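Side-chain contacts in carbonic anhydrase (Sordaria macrospora, PDB 4O1J), which probably catalyses the reversible hydration of carbon dioxide to hydrogencarbonate, with one zinc ion bound in each subunit: residues E155-R158 against V159-I162; G30-A33 against H34-P37; I89-T92 against A93-Y97; R181-I184 against A185-L189. All coordinates share one frame; numbering follows the deposited sequence.

Overall arrangement
All four contacts are local, each made along one helix. Contact 3, on helix 89-100, is the core case. All its touching residues are buried, it joins Thr-Ile and Thr-Glu pairs, and three other subunits come within reach. Contact 2 is the surface case, at the end of helix 16-35, where Tyr31, Lys32 and Gln35 meet and an Asx turn follows. Contacts 1 and 4 are partly buried. Contact 1 lies in the first turns of helix 155-176, near the zinc site. Contact 4 lies where helix 178-187 gives way, at a glycine of positive phi, to strand 190-197. Helices 89-100 and 178-187 touch each other, and contacts 3 and 4 both touch the third subunit.

Contact 1 of 4, residues E155-R158 against V159-I162; sequences EKER and VIRI
Glu155 O, Lys156 O, Glu157 O and Arg158 O each accept the backbone N-H four residues on, from Val159 through Ile162, in the first turns of helix 155-176. The bond from Ile162 N to Arg158 O is 2.9 Å and nearly straight, at 170° at the hydrogen. Glu157 and Ile160 carry the side-chain contact. They lie side by side and point the same way, with Glu157 OE2 3.7 Å from Ile160 CD1. CG1 of Ile160 stands anti to its own carbonyl carbon (chi1 -72°), which sends CD1 back toward the carboxylate. The same branch covers the carbonyl of Lys156. A glycine in place of Ile160 would probably uncover that carbonyl and open a gap beside the Glu157 carboxylate. In this beta-class fold the start of the helix lies near the zinc site. Val159 is buried, and its side chain is about 5 Å from that of Cys115, a zinc ligand. Val159 CG2 rests 3.3 Å from Glu155 O and 4.2 Å from Glu155 OE1. Arg161 turns its charged end away to a salt bridge with Glu148. Ile162 packs on Leu138, Val141 and Leu149, from the two helices 136-144 and 146-151.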
loop_
_atom_site.group_PDB
_atom_site.type_symbol
_atom_site.label_atom_id
_atom_site.label_comp_id
_atom_site.label_asym_id
_atom_site.label_seq_id
_atom_site.Cartn_x
_atom_site.Cartn_y
_atom_site.Cartn_z
ATOM N N GLU A 155 32.991 -5.420 -1.429
ATOM C CA GLU A 155 31.594 -5.650 -1.082
ATOM C C GLU A 155 30.929 -4.393 -0.506
ATOM O O GLU A 155 29.788 -4.061 -0.853
ATOM C CB GLU A 155 31.499 -6.799 -0.076
ATOM C CG GLU A 155 30.408 -7.806 -0.342
ATOM C CD GLU A 155 29.310 -7.722 0.700
ATOM O OE1 GLU A 155 29.407 -6.843 1.589
ATOM O OE2 GLU A 155 28.353 -8.527 0.633
ATOM N N LYS A 156 31.659 -3.681 0.351
ATOM C CA LYS A 156 31.110 -2.519 1.041
ATOM C C LYS A 156 30.871 -1.362 0.073
ATOM O O LYS A 156 29.924 -0.586 0.241
ATOM C CB LYS A 156 32.049 -2.085 2.164
ATOM C CG LYS A 156 32.126 -3.072 3.310
ATOM C CD LYS A 156 33.118 -2.615 4.374
ATOM C CE LYS A 156 33.160 -3.590 5.547
ATOM N NZ LYS A 156 34.055 -3.126 6.652
ATOM N N GLU A 157 31.701 -1.285 -0.965
ATOM C CA GLU A 157 31.583 -0.229 -1.967
ATOM C C GLU A 157 30.491 -0.589 -2.976
ATOM O O GLU A 157 29.927 0.285 -3.644
ATOM C CB GLU A 157 32.922 0.005 -2.675
ATOM C CG GLU A 157 34.025 0.592 -1.786
ATOM C CD GLU A 157 33.663 1.949 -1.189
ATOM O OE1 GLU A 157 33.041 2.764 -1.901
ATOM O OE2 GLU A 157 34.003 2.205 -0.009
ATOM N N ARG A 158 30.182 -1.878 -3.065
ATOM C CA ARG A 158 29.098 -2.337 -3.919
ATOM C C ARG A 158 27.773 -1.994 -3.240
ATOM O O ARG A 158 26.826 -1.518 -3.885
ATOM C CB ARG A 158 29.200 -3.846 -4.182
ATOM C CG ARG A 158 28.338 -4.334 -5.338
ATOM C CD ARG A 158 28.368 -5.851 -5.490
ATOM N NE ARG A 158 29.701 -6.364 -5.793
ATOM C CZ ARG A 158 30.415 -7.123 -4.965
ATOM N NH1 ARG A 158 29.924 -7.459 -3.778
ATOM N NH2 ARG A 158 31.619 -7.549 -5.322
ATOM N N VAL A 159 27.722 -2.219 -1.928
ATOM C CA VAL A 159 26.536 -1.885 -1.145
ATOM C C VAL A 159 26.315 -0.373 -1.136
ATOM O O VAL A 159 25.184 0.102 -1.314
ATOM C CB VAL A 159 26.656 -2.417 0.291
ATOM C CG1 VAL A 159 25.537 -1.863 1.171
ATOM C CG2 VAL A 159 26.649 -3.936 0.280
ATOM N N ILE A 160 27.407 0.376 -0.975
ATOM C CA ILE A 160 27.347 1.834 -1.017
ATOM C C ILE A 160 26.829 2.287 -2.382
ATOM O O ILE A 160 25.942 3.147 -2.474
ATOM C CB ILE A 160 28.740 2.477 -0.744
ATOM C CG1 ILE A 160 29.133 2.327 0.726
ATOM C CG2 ILE A 160 28.743 3.955 -1.107
ATOM C CD1 ILE A 160 30.533 2.793 1.029
ATOM N N ARG A 161 27.352 1.675 -3.442
ATOM C CA ARG A 161 26.968 2.082 -4.787
ATOM C C ARG A 161 25.484 1.830 -5.056
ATOM O O ARG A 161 24.769 2.726 -5.528
ATOM C CB ARG A 161 27.815 1.361 -5.829
ATOM C CG ARG A 161 27.565 1.864 -7.228
ATOM C CD ARG A 161 27.793 3.368 -7.268
ATOM N NE ARG A 161 27.367 3.958 -8.532
ATOM C CZ ARG A 161 27.042 5.240 -8.689
ATOM N NH1 ARG A 161 27.071 6.068 -7.650
ATOM N NH2 ARG A 161 26.662 5.687 -9.882
ATOM N N ILE A 162 25.009 0.630 -4.732
ATOM C CA ILE A 162 23.602 0.332 -4.966
ATOM C C ILE A 162 22.724 1.243 -4.099
ATOM O O ILE A 162 21.644 1.651 -4.538
ATOM C CB ILE A 162 23.278 -1.177 -4.716
ATOM C CG1 ILE A 162 21.852 -1.511 -5.153
ATOM C CG2 ILE A 162 23.394 -1.536 -3.263
ATOM C CD1 ILE A 162 21.559 -1.222 -6.588
#

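Contact 2 of 4, residues G30-A33 against H34-P37; sequences GYKA and HQNP
Gly30 has no side chain; its O takes the N-H of His34 at 3.0 Å, and His34 CB lies near the same oxygen. Tyr31 follows and has two links to Gln35. Its carbonyl O takes the N-H of Gln35 at 2.9 Å, nearly straight at 165°, and also a weak second bond from His34 N. The side chains of the pair meet as well. Gln35 OE1 approaches Tyr31 CE2 obliquely at 3.7 Å, and the amide plane is turned 62° from the ring. Gln35 reaches this place because CG is anti to its backbone N (chi1 173°) and the chain stays extended beyond it. Lys32 O accepts from Asn36 N at 3.1 Å, the last bond of this regular series. Lys32 NZ also comes within 4.2 Å of Gln35 OE1, and its charge has a cation-pi partner in Phe39. Ala33 O faces Pro37, whose N has no hydrogen to give. Pro37 CA makes a CA-H...O contact with Ala33 O at 3.5 Å. The contact lies at the surface, away from the zinc site. The helix stops here. Asn36 leaves helical angles, and its OD1 accepts from His38 N in an Asx turn that leads into the next helix. Helix 39-43 then packs back on the end of helix 16-35, with Phe40 touching both Lys32 and Ala33.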
loop_
_atom_site.group_PDB
_atom_site.type_symbol
_atom_site.label_atom_id
_atom_site.label_comp_id
_atom_site.label_asym_id
_atom_site.label_seq_id
_atom_site.Cartn_x
_atom_site.Cartn_y
_atom_site.Cartn_z
ATOM N N GLY A 30 14.321 17.451 31.665
ATOM C CA GLY A 30 14.689 18.297 32.790
ATOM C C GLY A 30 15.781 19.279 32.393
ATOM O O GLY A 30 15.708 20.478 32.701
ATOM N N TYR A 31 16.777 18.770 31.672
ATOM C CA TYR A 31 17.898 19.586 31.207
ATOM C C TYR A 31 17.492 20.656 30.190
ATOM O O TYR A 31 17.855 21.832 30.329
ATOM C CB TYR A 31 18.966 18.684 30.583
ATOM C CG TYR A 31 20.096 19.436 29.915
ATOM C CD1 TYR A 31 21.102 20.045 30.659
ATOM C CD2 TYR A 31 20.136 19.556 28.527
ATOM C CE1 TYR A 31 22.129 20.738 30.036
ATOM C CE2 TYR A 31 21.150 20.248 27.897
ATOM C CZ TYR A 31 22.145 20.837 28.653
ATOM O OH TYR A 31 23.158 21.525 28.020
ATOM N N LYS A 32 16.728 20.242 29.182
ATOM C CA LYS A 32 16.206 21.150 28.167
ATOM C C LYS A 32 15.318 22.223 28.792
ATOM O O LYS A 32 15.319 23.375 28.351
ATOM C CB LYS A 32 15.421 20.368 27.105
ATOM C CG LYS A 32 16.184 20.122 25.812
ATOM C CD LYS A 32 16.367 21.418 25.047
ATOM C CE LYS A 32 17.155 21.214 23.774
ATOM N NZ LYS A 32 17.374 22.514 23.086
ATOM N N ALA A 33 14.567 21.839 29.821
ATOM C CA ALA A 33 13.664 22.768 30.484
ATOM C C ALA A 33 14.401 23.748 31.387
ATOM O O ALA A 33 13.937 24.871 31.581
ATOM C CB ALA A 33 12.622 22.013 31.281
ATOM N N HIS A 34 15.550 23.353 31.933
ATOM C CA HIS A 34 16.334 24.319 32.705
ATOM C C HIS A 34 17.095 25.272 31.784
ATOM O O HIS A 34 17.206 26.464 32.072
ATOM C CB HIS A 34 17.311 23.628 33.652
ATOM C CG HIS A 34 18.289 24.570 34.287
ATOM N ND1 HIS A 34 17.978 25.326 35.396
ATOM C CD2 HIS A 34 19.564 24.888 33.959
ATOM C CE1 HIS A 34 19.019 26.069 35.726
ATOM N NE2 HIS A 34 19.995 25.821 34.870
ATOM N N GLN A 35 17.625 24.741 30.686
ATOM C CA GLN A 35 18.336 25.559 29.708
ATOM C C GLN A 35 17.434 26.665 29.157
ATOM O O GLN A 35 17.837 27.827 29.076
ATOM C CB GLN A 35 18.855 24.688 28.560
ATOM C CG GLN A 35 19.456 25.473 27.402
ATOM C CD GLN A 35 19.962 24.576 26.281
ATOM O OE1 GLN A 35 19.910 23.348 26.378
ATOM N NE2 GLN A 35 20.442 25.191 25.205
ATOM N N ASN A 36 16.211 26.284 28.795
ATOM C CA ASN A 36 15.212 27.194 28.241
ATOM C C ASN A 36 13.819 26.872 28.761
ATOM O O ASN A 36 13.185 25.928 28.291
ATOM C CB ASN A 36 15.212 27.117 26.713
ATOM C CG ASN A 36 14.444 28.260 26.063
ATOM O OD1 ASN A 36 13.597 28.899 26.692
ATOM N ND2 ASN A 36 14.719 28.504 24.787
ATOM N N PRO A 37 13.328 27.665 29.721
ATOM C CA PRO A 37 11.992 27.442 30.285
ATOM C C PRO A 37 10.861 27.660 29.278
ATOM O O PRO A 37 9.727 27.285 29.573
ATOM C CB PRO A 37 11.916 28.469 31.422
ATOM C CG PRO A 37 12.922 29.513 31.060
ATOM C CD PRO A 37 14.036 28.760 30.404
#

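Contact 3 of 4, residues I89-T92 against A93-Y97; sequences INTT and AVIEY
Thr92 and Glu96 meet one helical turn apart, and the side chain of Glu96 can be followed outward. Its CB sits 3.3 Å from Thr92 O, the carbonyl that also accepts the N-H of Glu96. Glu96 CG is 3.8 Å from Thr92 O, and CD is within 4.2 Å of Thr92 O. Beyond CG the chain is extended, and OE1 comes within 4.0 Å of Thr92 CG2, the side chains crossing at a slant. OE2 receives a hydrogen bond from Val130 N of the second subunit, which ties the carboxylate to the neighbouring chain. The methyl of Thr92 faces Glu96 because CG2 is anti to the backbone N, while OG1 (chi1 -54°) turns back to bond Asp88 O. Thr91 and Ile95 make a second, apolar pair, with Thr91 CG2 4.0 Å from Ile95 CD1. Ile95 CG1 lies 3.3 Å from Thr91 O, and Ile180 of helix 178-187 touches the same side chain. Asn90 ND2 bonds Asp88 OD1 of the second subunit. Helix 89-100 links parallel strands 74-79 and 106-112 in a beta-alpha-beta crossover that passes strand 51-56. It is buried between the sheet and other subunits, as expected of the intimate dimer interface of beta-class carbonic anhydrases.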
loop_
_atom_site.group_PDB
_atom_site.type_symbol
_atom_site.label_atom_id
_atom_site.label_comp_id
_atom_site.label_asym_id
_atom_site.label_seq_id
_atom_site.Cartn_x
_atom_site.Cartn_y
_atom_site.Cartn_z
ATOM N N ILE A 89 1.210 4.669 -0.341
ATOM C CA ILE A 89 0.350 5.696 0.226
ATOM C C ILE A 89 0.934 6.259 1.526
ATOM O O ILE A 89 0.738 7.439 1.846
ATOM C CB ILE A 89 -1.080 5.141 0.465
ATOM C CG1 ILE A 89 -2.029 6.256 0.904
ATOM C CG2 ILE A 89 -1.064 4.007 1.484
ATOM C CD1 ILE A 89 -3.483 5.892 0.772
ATOM N N ASN A 90 1.685 5.421 2.240
ATOM C CA ASN A 90 2.342 5.808 3.483
ATOM C C ASN A 90 3.292 6.993 3.277
ATOM O O ASN A 90 3.200 8.002 3.981
ATOM C CB ASN A 90 3.103 4.609 4.061
ATOM C CG ASN A 90 3.606 4.848 5.475
ATOM O OD1 ASN A 90 4.025 5.952 5.826
ATOM N ND2 ASN A 90 3.591 3.796 6.288
ATOM N N THR A 91 4.196 6.861 2.308
ATOM C CA THR A 91 5.192 7.890 2.023
ATOM C C THR A 91 4.520 9.123 1.423
ATOM O O THR A 91 4.838 10.266 1.782
ATOM C CB THR A 91 6.287 7.368 1.047
ATOM O OG1 THR A 91 6.860 6.153 1.557
ATOM C CG2 THR A 91 7.392 8.387 0.876
ATOM N N THR A 92 3.557 8.876 0.540
ATOM C CA THR A 92 2.862 9.939 -0.175
ATOM C C THR A 92 2.068 10.820 0.780
ATOM O O THR A 92 1.896 12.015 0.535
ATOM C CB THR A 92 1.907 9.363 -1.237
ATOM O OG1 THR A 92 2.638 8.484 -2.102
ATOM C CG2 THR A 92 1.262 10.483 -2.062
ATOM N N ALA A 93 1.598 10.235 1.876
ATOM C CA ALA A 93 0.898 11.011 2.891
ATOM C C ALA A 93 1.845 11.993 3.587
ATOM O O ALA A 93 1.497 13.160 3.800
ATOM C CB ALA A 93 0.245 10.088 3.905
ATOM N N VAL A 94 3.048 11.526 3.915
ATOM C CA VAL A 94 4.027 12.369 4.594
ATOM C C VAL A 94 4.458 13.494 3.670
ATOM O O VAL A 94 4.550 14.650 4.086
ATOM C CB VAL A 94 5.279 11.576 5.047
ATOM C CG1 VAL A 94 6.289 12.511 5.674
ATOM C CG2 VAL A 94 4.898 10.470 6.023
ATOM N N ILE A 95 4.697 13.151 2.407
ATOM C CA ILE A 95 5.066 14.149 1.411
ATOM C C ILE A 95 3.960 15.182 1.217
ATOM O O ILE A 95 4.229 16.385 1.184
ATOM C CB ILE A 95 5.388 13.508 0.061
ATOM C CG1 ILE A 95 6.599 12.580 0.183
ATOM C CG2 ILE A 95 5.645 14.579 -0.994
ATOM C CD1 ILE A 95 6.881 11.795 -1.072
ATOM N N GLU A 96 2.716 14.722 1.099
ATOM C CA GLU A 96 1.610 15.652 0.904
ATOM C C GLU A 96 1.455 16.596 2.080
ATOM O O GLU A 96 1.268 17.796 1.890
ATOM C CB GLU A 96 0.284 14.925 0.688
ATOM C CG GLU A 96 -0.213 14.960 -0.743
ATOM C CD GLU A 96 -1.403 14.041 -0.973
ATOM O OE1 GLU A 96 -1.483 13.410 -2.052
ATOM O OE2 GLU A 96 -2.275 13.975 -0.077
ATOM N N TYR A 97 1.544 16.058 3.295
ATOM C CA TYR A 97 1.374 16.884 4.484
ATOM C C TYR A 97 2.524 17.878 4.621
ATOM O O TYR A 97 2.318 19.039 4.987
ATOM C CB TYR A 97 1.276 16.022 5.740
ATOM C CG TYR A 97 0.673 16.759 6.911
ATOM C CD1 TYR A 97 -0.705 16.799 7.086
ATOM C CD2 TYR A 97 1.470 17.430 7.835
ATOM C CE1 TYR A 97 -1.276 17.475 8.149
ATOM C CE2 TYR A 97 0.908 18.116 8.907
ATOM C CZ TYR A 97 -0.468 18.133 9.057
ATOM O OH TYR A 97 -1.050 18.805 10.111
#

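Contact 4 of 4, residues R181-I184 against A185-L189; sequences REAI and AERGL
Arg181, Glu182 and Ala183 each offer a carbonyl to the N-H four residues on, at Ala185, Glu186 and Arg187. Ala183 O takes a second bond, from Leu189 N at 3.2 Å. The two donors reach this oxygen from opposite faces of the carbonyl plane. Ile184 O receives a weak bond from Gly188 N at 3.3 Å. Gly188 has positive phi (71°); here the chain leaves helix 178-187 and runs on into strand 190-197. Ala183 CB meets Leu189 CD2 at 3.6 Å, and Val99 of helix 89-100 touches both residues. Ile184 crosses Leu189 at about a right angle. Its CG1 lies 3.5 Å from Leu189 O and 4.2 Å from Leu189 CB. An alanine here would lack everything beyond CB and is likely to open a gap beside Leu189 and Thr210. Ala183 CB also lies over one face of the Arg187 guanidinium, toward its rim. Glu182 OE2 and Glu186 OE2 are 4.4 Å apart, two like charges. Glu182 OE1 forms a salt bridge with Arg126 of the third subunit, which probably eases that repulsion. The Glu186 side chain folds back toward Glu182, with OE2 3.7 Å from Glu182 CB and CG close to Glu182 O.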
loop_
_atom_site.group_PDB
_atom_site.type_symbol
_atom_site.label_atom_id
_atom_site.label_comp_id
_atom_site.label_asym_id
_atom_site.label_seq_id
_atom_site.Cartn_x
_atom_site.Cartn_y
_atom_site.Cartn_z
ATOM N N ARG A 181 6.072 18.590 -7.715
ATOM C CA ARG A 181 6.281 19.232 -9.003
ATOM C C ARG A 181 5.588 20.597 -9.077
ATOM O O ARG A 181 6.158 21.586 -9.573
ATOM C CB ARG A 181 5.761 18.292 -10.095
ATOM C CG ARG A 181 5.995 18.721 -11.516
ATOM C CD ARG A 181 5.455 17.665 -12.471
ATOM N NE ARG A 181 6.376 16.547 -12.672
ATOM C CZ ARG A 181 7.078 16.353 -13.787
ATOM N NH1 ARG A 181 6.965 17.203 -14.801
ATOM N NH2 ARG A 181 7.888 15.307 -13.896
ATOM N N GLU A 182 4.372 20.662 -8.540
ATOM C CA GLU A 182 3.659 21.924 -8.467
ATOM C C GLU A 182 4.382 22.891 -7.546
ATOM O O GLU A 182 4.634 24.039 -7.920
ATOM C CB GLU A 182 2.225 21.711 -7.985
ATOM C CG GLU A 182 1.336 21.006 -8.989
ATOM C CD GLU A 182 -0.035 20.693 -8.422
ATOM O OE1 GLU A 182 -0.827 20.008 -9.111
ATOM O OE2 GLU A 182 -0.322 21.144 -7.291
ATOM N N ALA A 183 4.781 22.398 -6.374
ATOM C CA ALA A 183 5.429 23.247 -5.385
ATOM C C ALA A 183 6.764 23.776 -5.910
ATOM O O ALA A 183 7.192 24.874 -5.550
ATOM C CB ALA A 183 5.623 22.494 -4.091
ATOM N N ILE A 184 7.414 23.001 -6.774
ATOM C CA ILE A 184 8.631 23.465 -7.423
ATOM C C ILE A 184 8.267 24.586 -8.380
ATOM O O ILE A 184 8.925 25.633 -8.416
ATOM C CB ILE A 184 9.342 22.345 -8.201
ATOM C CG1 ILE A 184 9.803 21.246 -7.249
ATOM C CG2 ILE A 184 10.538 22.902 -8.950
ATOM C CD1 ILE A 184 10.402 20.049 -7.938
ATOM N N ALA A 185 7.185 24.380 -9.127
ATOM C CA ALA A 185 6.800 25.338 -10.158
ATOM C C ALA A 185 6.373 26.695 -9.601
ATOM O O ALA A 185 6.612 27.724 -10.240
ATOM C CB ALA A 185 5.679 24.765 -11.006
ATOM N N GLU A 186 5.743 26.709 -8.425
ATOM C CA GLU A 186 5.208 27.969 -7.894
ATOM C C GLU A 186 5.868 28.521 -6.628
ATOM O O GLU A 186 5.800 29.725 -6.380
ATOM C CB GLU A 186 3.707 27.833 -7.655
ATOM C CG GLU A 186 3.274 26.523 -7.063
ATOM C CD GLU A 186 2.002 26.028 -7.709
ATOM O OE1 GLU A 186 1.684 26.520 -8.818
ATOM O OE2 GLU A 186 1.306 25.187 -7.098
ATOM N N ARG A 187 6.486 27.657 -5.827
ATOM C CA ARG A 187 7.097 28.081 -4.561
ATOM C C ARG A 187 8.614 27.965 -4.556
ATOM O O ARG A 187 9.270 28.415 -3.621
ATOM C CB ARG A 187 6.587 27.252 -3.383
ATOM C CG ARG A 187 5.214 27.565 -2.861
ATOM C CD ARG A 187 4.887 26.538 -1.800
ATOM N NE ARG A 187 6.122 26.056 -1.189
ATOM C CZ ARG A 187 6.234 24.928 -0.500
ATOM N NH1 ARG A 187 5.175 24.151 -0.320
ATOM N NH2 ARG A 187 7.408 24.582 0.013
ATOM N N GLY A 188 9.165 27.311 -5.569
ATOM C CA GLY A 188 10.592 27.075 -5.608
ATOM C C GLY A 188 10.996 26.057 -4.564
ATOM O O GLY A 188 12.030 26.198 -3.909
ATOM N N LEU A 189 10.168 25.032 -4.403
ATOM C CA LEU A 189 10.505 23.923 -3.529
ATOM C C LEU A 189 11.774 23.272 -4.060
ATOM O O LEU A 189 11.947 23.121 -5.273
ATOM C CB LEU A 189 9.350 22.917 -3.447
ATOM C CG LEU A 189 9.633 21.593 -2.730
ATOM C CD1 LEU A 189 10.076 21.848 -1.302
ATOM C CD2 LEU A 189 8.405 20.710 -2.741
#